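Local coordinates for surface protein SPB1 (Streptococcus agalactiae, PDB 4UZG), which forms the backbone subunit of the group B streptococcus type 2b pilus, its chains probably being joined to one another by sortases, at residues K4-K9 and D15-T20; G129-G134 and V164-G169. One frame throughout, in Å; residues are numbered along the deposited sequence. Where two conformers were deposited one is given.

Contact 1. Residues K4-K9 and D15-T20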
loop_
_atom_site.group_PDB
_atom_site.type_symbol
_atom_site.label_atom_id
_atom_site.label_comp_id
_atom_site.label_asym_id
_atom_site.label_seq_id
_atom_site.Cartn_x
_atom_site.Cartn_y
_atom_site.Cartn_z
ATOM N N LYS A 4 0.084 -14.506 0.102
ATOM C CA LYS A 4 -0.633 -13.256 0.271
ATOM C C LYS A 4 0.120 -12.214 -0.558
ATOM O O LYS A 4 1.320 -12.007 -0.347
ATOM C CB LYS A 4 -0.723 -12.813 1.731
ATOM C CG LYS A 4 -1.646 -11.618 1.930
ATOM C CD LYS A 4 -1.728 -11.124 3.384
ATOM C CE LYS A 4 -2.726 -10.017 3.497
ATOM N NZ LYS A 4 -2.807 -9.414 4.841
ATOM N N THR A 5 -0.582 -11.584 -1.496
ATOM C CA THR A 5 0.031 -10.618 -2.408
ATOM C C THR A 5 -0.826 -9.368 -2.531
ATOM O O THR A 5 -2.001 -9.367 -2.142
ATOM C CB THR A 5 0.225 -11.240 -3.817
ATOM O OG1 THR A 5 -1.038 -11.659 -4.331
ATOM C CG2 THR A 5 1.168 -12.424 -3.791
ATOM N N VAL A 6 -0.215 -8.305 -3.049
ATOM C CA VAL A 6 -0.912 -7.070 -3.390
ATOM C C VAL A 6 -0.686 -6.774 -4.865
ATOM O O VAL A 6 0.272 -7.280 -5.467
ATOM C CB VAL A 6 -0.501 -5.878 -2.503
ATOM C CG1 VAL A 6 -0.957 -6.155 -1.085
ATOM C CG2 VAL A 6 0.991 -5.611 -2.567
ATOM N N ASP A 7 -1.523 -5.906 -5.433
ATOM C CA ASP A 7 -1.536 -5.688 -6.856
ATOM C C ASP A 7 -0.476 -4.732 -7.385
ATOM O O ASP A 7 -0.246 -4.722 -8.588
ATOM C CB ASP A 7 -2.931 -5.274 -7.355
ATOM C CG ASP A 7 -3.416 -3.930 -6.851
ATOM O OD1 ASP A 7 -3.246 -3.578 -5.678
ATOM O OD2 ASP A 7 -4.031 -3.232 -7.656
ATOM N N GLN A 8 0.151 -3.932 -6.531
ATOM C CA GLN A 8 1.174 -2.978 -6.976
ATOM C C GLN A 8 2.369 -3.058 -6.060
ATOM O O GLN A 8 2.237 -3.305 -4.853
ATOM C CB GLN A 8 0.648 -1.536 -6.950
ATOM C CG GLN A 8 -0.532 -1.317 -7.901
ATOM C CD GLN A 8 -0.097 -1.170 -9.342
ATOM O OE1 GLN A 8 0.534 -0.200 -9.689
ATOM N NE2 GLN A 8 -0.427 -2.137 -10.185
ATOM N N LYS A 9 3.549 -2.760 -6.599
ATOM C CA LYS A 9 4.768 -2.736 -5.813
ATOM C C LYS A 9 4.789 -1.599 -4.788
ATOM O O LYS A 9 5.377 -1.731 -3.718
ATOM C CB LYS A 9 5.986 -2.628 -6.735
ATOM C CG LYS A 9 6.204 -3.836 -7.615
ATOM C CD LYS A 9 7.394 -3.628 -8.571
ATOM C CE LYS A 9 7.164 -2.493 -9.609
ATOM N NZ LYS A 9 6.116 -2.788 -10.648
ATOM N N ASP A 15 -4.627 5.394 -1.962
ATOM C CA ASP A 15 -4.870 4.406 -3.011
ATOM C C ASP A 15 -5.604 3.177 -2.449
ATOM O O ASP A 15 -5.479 2.799 -1.283
ATOM C CB ASP A 15 -3.570 3.901 -3.636
ATOM C CG ASP A 15 -2.886 4.872 -4.580
ATOM O OD1 ASP A 15 -3.408 5.968 -4.857
ATOM O OD2 ASP A 15 -1.790 4.479 -5.051
ATOM N N THR A 16 -6.348 2.548 -3.341
ATOM C CA THR A 16 -6.929 1.236 -3.092
ATOM C C THR A 16 -5.854 0.171 -3.301
ATOM O O THR A 16 -5.226 0.101 -4.367
ATOM C CB THR A 16 -8.096 0.983 -4.035
ATOM O OG1 THR A 16 -9.079 1.990 -3.805
ATOM C CG2 THR A 16 -8.708 -0.400 -3.801
ATOM N N VAL A 17 -5.659 -0.653 -2.280
ATOM C CA VAL A 17 -4.770 -1.794 -2.298
ATOM C C VAL A 17 -5.620 -3.037 -2.507
ATOM O O VAL A 17 -6.537 -3.292 -1.734
ATOM C CB VAL A 17 -4.028 -1.914 -0.950
ATOM C CG1 VAL A 17 -3.129 -3.139 -0.942
ATOM C CG2 VAL A 17 -3.225 -0.643 -0.647
ATOM N N LYS A 18 -5.363 -3.798 -3.574
ATOM C CA LYS A 18 -6.064 -5.073 -3.759
ATOM C C LYS A 18 -5.175 -6.202 -3.311
ATOM O O LYS A 18 -4.058 -6.387 -3.824
ATOM C CB LYS A 18 -6.526 -5.316 -5.187
ATOM C CG LYS A 18 -7.420 -6.543 -5.234
ATOM C CD LYS A 18 -8.242 -6.650 -6.506
ATOM C CE LYS A 18 -9.464 -7.551 -6.311
ATOM N NZ LYS A 18 -10.433 -6.959 -5.340
ATOM N N TYR A 19 -5.684 -6.924 -2.322
ATOM C CA TYR A 19 -5.025 -8.075 -1.739
ATOM C C TYR A 19 -5.584 -9.377 -2.299
ATOM O O TYR A 19 -6.786 -9.479 -2.567
ATOM C CB TYR A 19 -5.307 -8.104 -0.247
ATOM C CG TYR A 19 -4.669 -7.016 0.593
ATOM C CD1 TYR A 19 -3.422 -7.202 1.148
ATOM C CD2 TYR A 19 -5.330 -5.838 0.881
ATOM C CE1 TYR A 19 -2.851 -6.268 1.989
ATOM C CE2 TYR A 19 -4.762 -4.875 1.716
ATOM C CZ TYR A 19 -3.527 -5.089 2.272
ATOM O OH TYR A 19 -3.031 -4.134 3.126
ATOM N N THR A 20 -4.714 -10.373 -2.424
ATOM C CA THR A 20 -5.099 -11.717 -2.806
ATOM C C THR A 20 -4.481 -12.721 -1.839
ATOM O O THR A 20 -3.266 -12.714 -1.639
ATOM C CB THR A 20 -4.653 -12.056 -4.244
ATOM O OG1 THR A 20 -5.211 -11.089 -5.144
ATOM C CG2 THR A 20 -5.148 -13.432 -4.662
HETATM O O HOH W 1 -1.974 -14.604 -3.563
HETATM O O HOH W 2 -5.106 -0.884 -6.814
#
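Thr5 and Thr20 form an antiparallel hydrogen-bonded pair in a beta hairpin, where strands 4-6 and 16-20 run at 156° with their axes 4.7 Å apart. Thr5 N gives to Thr20 O in the carbonyl plane, and Thr20 N returns a bond to Thr5 O, both 2.9 Å. These two threonines share one sheet face, lying side by side; their branched side chains suit extended backbone, and a water joins Thr5 OG1 to Thr20 O. The aliphatic chain of Lys4, with Val6, Val17 and Tyr19, packs on the other face. Val6 CG1 touches both Val17 CG1 at 3.7 Å and Tyr19 CD1 at 3.5 Å, while Val17 CG1 also leans over the rim of one tyrosine face. The fully extended Lys4 (chi1 -172°) crosses the ring at a slant, CE 3.7 Å from Tyr19 CD1, and takes NZ to Asn147, where an isopeptide bond ties the edge strand to another part of the sheet, as in other Gram-positive pilins. Past Val6 the backbone pairing fades to a weak bond from Asp7 N to Lys18 O. Asp7 OD1, which also bonds to Tyr11 OH, is met by Lys18 N at 3.0 Å from above the carboxylate plane, 55° out of it.

Contact 2. Residues G129-G134 and V164-G169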
loop_
_atom_site.group_PDB
_atom_site.type_symbol
_atom_site.label_atom_id
_atom_site.label_comp_id
_atom_site.label_asym_id
_atom_site.label_seq_id
_atom_site.Cartn_x
_atom_site.Cartn_y
_atom_site.Cartn_z
ATOM N N GLY A 129 -8.280 -2.693 0.592
ATOM C CA GLY A 129 -8.147 -1.732 1.665
ATOM C C GLY A 129 -7.683 -0.410 1.074
ATOM O O GLY A 129 -7.411 -0.315 -0.126
ATOM N N VAL A 130 -7.591 0.605 1.914
ATOM C CA VAL A 130 -7.156 1.941 1.504
ATOM C C VAL A 130 -5.950 2.358 2.338
ATOM O O VAL A 130 -5.987 2.314 3.568
ATOM C CB VAL A 130 -8.299 2.969 1.624
ATOM C CG1 VAL A 130 -7.799 4.375 1.280
ATOM C CG2 VAL A 130 -9.474 2.585 0.729
ATOM N N LEU A 131 -4.857 2.728 1.667
ATOM C CA LEU A 131 -3.655 3.161 2.355
ATOM C C LEU A 131 -3.901 4.505 3.032
ATOM O O LEU A 131 -4.455 5.417 2.397
ATOM C CB LEU A 131 -2.494 3.256 1.357
ATOM C CG LEU A 131 -1.103 3.525 1.937
ATOM C CD1 LEU A 131 -0.660 2.382 2.831
ATOM C CD2 LEU A 131 -0.102 3.748 0.831
ATOM N N LYS A 132 -3.462 4.659 4.277
ATOM C CA LYS A 132 -3.704 5.869 5.037
ATOM C C LYS A 132 -2.395 6.474 5.527
ATOM O O LYS A 132 -1.315 5.926 5.312
ATOM C CB LYS A 132 -4.641 5.558 6.223
ATOM C CG LYS A 132 -5.994 4.995 5.839
ATOM C CD LYS A 132 -6.884 6.004 5.117
ATOM C CE LYS A 132 -8.253 5.400 4.808
ATOM N NZ LYS A 132 -9.178 6.348 4.165
ATOM N N SER A 133 -2.481 7.621 6.200
ATOM C CA SER A 133 -1.302 8.428 6.470
ATOM C C SER A 133 -0.297 7.830 7.440
ATOM O O SER A 133 0.844 8.287 7.494
ATOM C CB SER A 133 -1.714 9.799 6.983
ATOM O OG SER A 133 -2.215 9.671 8.288
ATOM N N GLY A 134 -0.708 6.840 8.240
ATOM C CA GLY A 134 0.198 6.230 9.185
ATOM C C GLY A 134 1.211 5.274 8.592
ATOM O O GLY A 134 2.118 4.838 9.278
ATOM N N VAL A 164 2.249 -9.859 3.733
ATOM C CA VAL A 164 2.692 -8.937 2.702
ATOM C C VAL A 164 2.765 -7.545 3.315
ATOM O O VAL A 164 1.988 -7.218 4.202
ATOM C CB VAL A 164 1.802 -9.011 1.419
ATOM C CG1 VAL A 164 0.440 -8.409 1.680
ATOM C CG2 VAL A 164 2.480 -8.344 0.235
ATOM N N THR A 165 3.715 -6.752 2.832
ATOM C CA THR A 165 3.943 -5.391 3.315
ATOM C C THR A 165 3.598 -4.393 2.216
ATOM O O THR A 165 4.161 -4.462 1.129
ATOM C CB THR A 165 5.426 -5.219 3.714
ATOM O OG1 THR A 165 5.798 -6.217 4.685
ATOM C CG2 THR A 165 5.694 -3.803 4.263
ATOM N N VAL A 166 2.663 -3.490 2.483
ATOM C CA VAL A 166 2.377 -2.430 1.518
ATOM C C VAL A 166 3.479 -1.377 1.618
ATOM O O VAL A 166 4.053 -1.149 2.685
ATOM C CB VAL A 166 0.998 -1.780 1.704
ATOM C CG1 VAL A 166 -0.118 -2.795 1.453
ATOM C CG2 VAL A 166 0.907 -1.098 3.063
ATOM N N ARG A 167 3.812 -0.769 0.486
ATOM C CA ARG A 167 4.959 0.136 0.416
ATOM C C ARG A 167 4.605 1.470 -0.209
ATOM O O ARG A 167 3.794 1.531 -1.143
ATOM C CB ARG A 167 6.072 -0.495 -0.422
ATOM C CG ARG A 167 6.545 -1.852 -0.038
ATOM C CD ARG A 167 7.597 -1.796 0.945
ATOM N NE ARG A 167 8.063 -3.085 1.428
ATOM C CZ ARG A 167 8.804 -3.182 2.504
ATOM N NH1 ARG A 167 9.146 -2.093 3.157
ATOM N NH2 ARG A 167 9.172 -4.355 2.955
ATOM N N ASP A 168 5.261 2.520 0.271
ATOM C CA ASP A 168 5.209 3.827 -0.359
ATOM C C ASP A 168 6.558 4.526 -0.207
ATOM O O ASP A 168 7.465 3.994 0.433
ATOM C CB ASP A 168 4.007 4.666 0.125
ATOM C CG ASP A 168 4.073 5.123 1.558
ATOM O OD1 ASP A 168 5.116 5.109 2.209
ATOM O OD2 ASP A 168 2.973 5.570 2.026
ATOM N N GLY A 169 6.688 5.683 -0.844
ATOM C CA GLY A 169 7.933 6.416 -0.891
ATOM C C GLY A 169 7.847 7.808 -0.292
ATOM O O GLY A 169 6.768 8.317 0.024
#
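Leu131 and Val166 meet by their methyl tips in the buried part of this contact, the two side chains running in opposing directions and overlapping at their ends, with Leu131 CD1 3.8 Å from Val166 CG2. The backbones stay well apart, 8.3 Å between Leu131 CA and Val166 CA, and no hydrogen bond crosses; only side chains touch between these two segments. Leucine suits this place because its fork serves two neighbours. With CG trans to the amide nitrogen (chi1 -172°), the branch reaches across the interior, CD1 going to the valine and CD2 lying 3.8 Å from Asp168 OD2. That second touch is plain van der Waals packing. Val50 borders both Leu131 and Val166, and Val17 and Tyr19 also pack on the valine, so the apolar cluster extends well beyond the pair. The other side is looser. Lys132, Ser133 and Arg167 point their CB atoms away from the opposite segment; Ser133 is exposed, Lys132 and Arg167 partly so. Thr165 CG2 sits 3.6 Å above the Arg167 guanidinium plane, over its centre, and Arg167 NH1 bonds to the carbonyls of Gly138 and Ala140. The contact thus joins the end of strand 121-131 to the connection from strand 162-165 to strand 169-177, where one domain passes into the next, an arrangement consistent with the beta-sandwich domains strung in series in Gram-positive pilins.

Overall arrangement
Contact 1 is a hairpin edge, partly exposed, bound mainly by backbone hydrogen bonds between neighbouring strands; contact 2 is a small buried patch where side chains alone bridge non-neighbouring parts of the fold. Their centres lie 10 Å apart, and the chain closes the first before opening the second. Segment 15-20 pairs directly with strand 121-131: Val17 N lies 2.8 Å from Gly129 O and Asp15 O 3.0 Å from Leu131 N, probable hydrogen bonds. Segment 164-169 then lies against the apolar face of the hairpin, with Val164 packing on Lys4 and Val6. Contact 1 combines a polar, water-bridged face with an apolar one; contact 2 has just van der Waals touches, even where Asp168 is the partner.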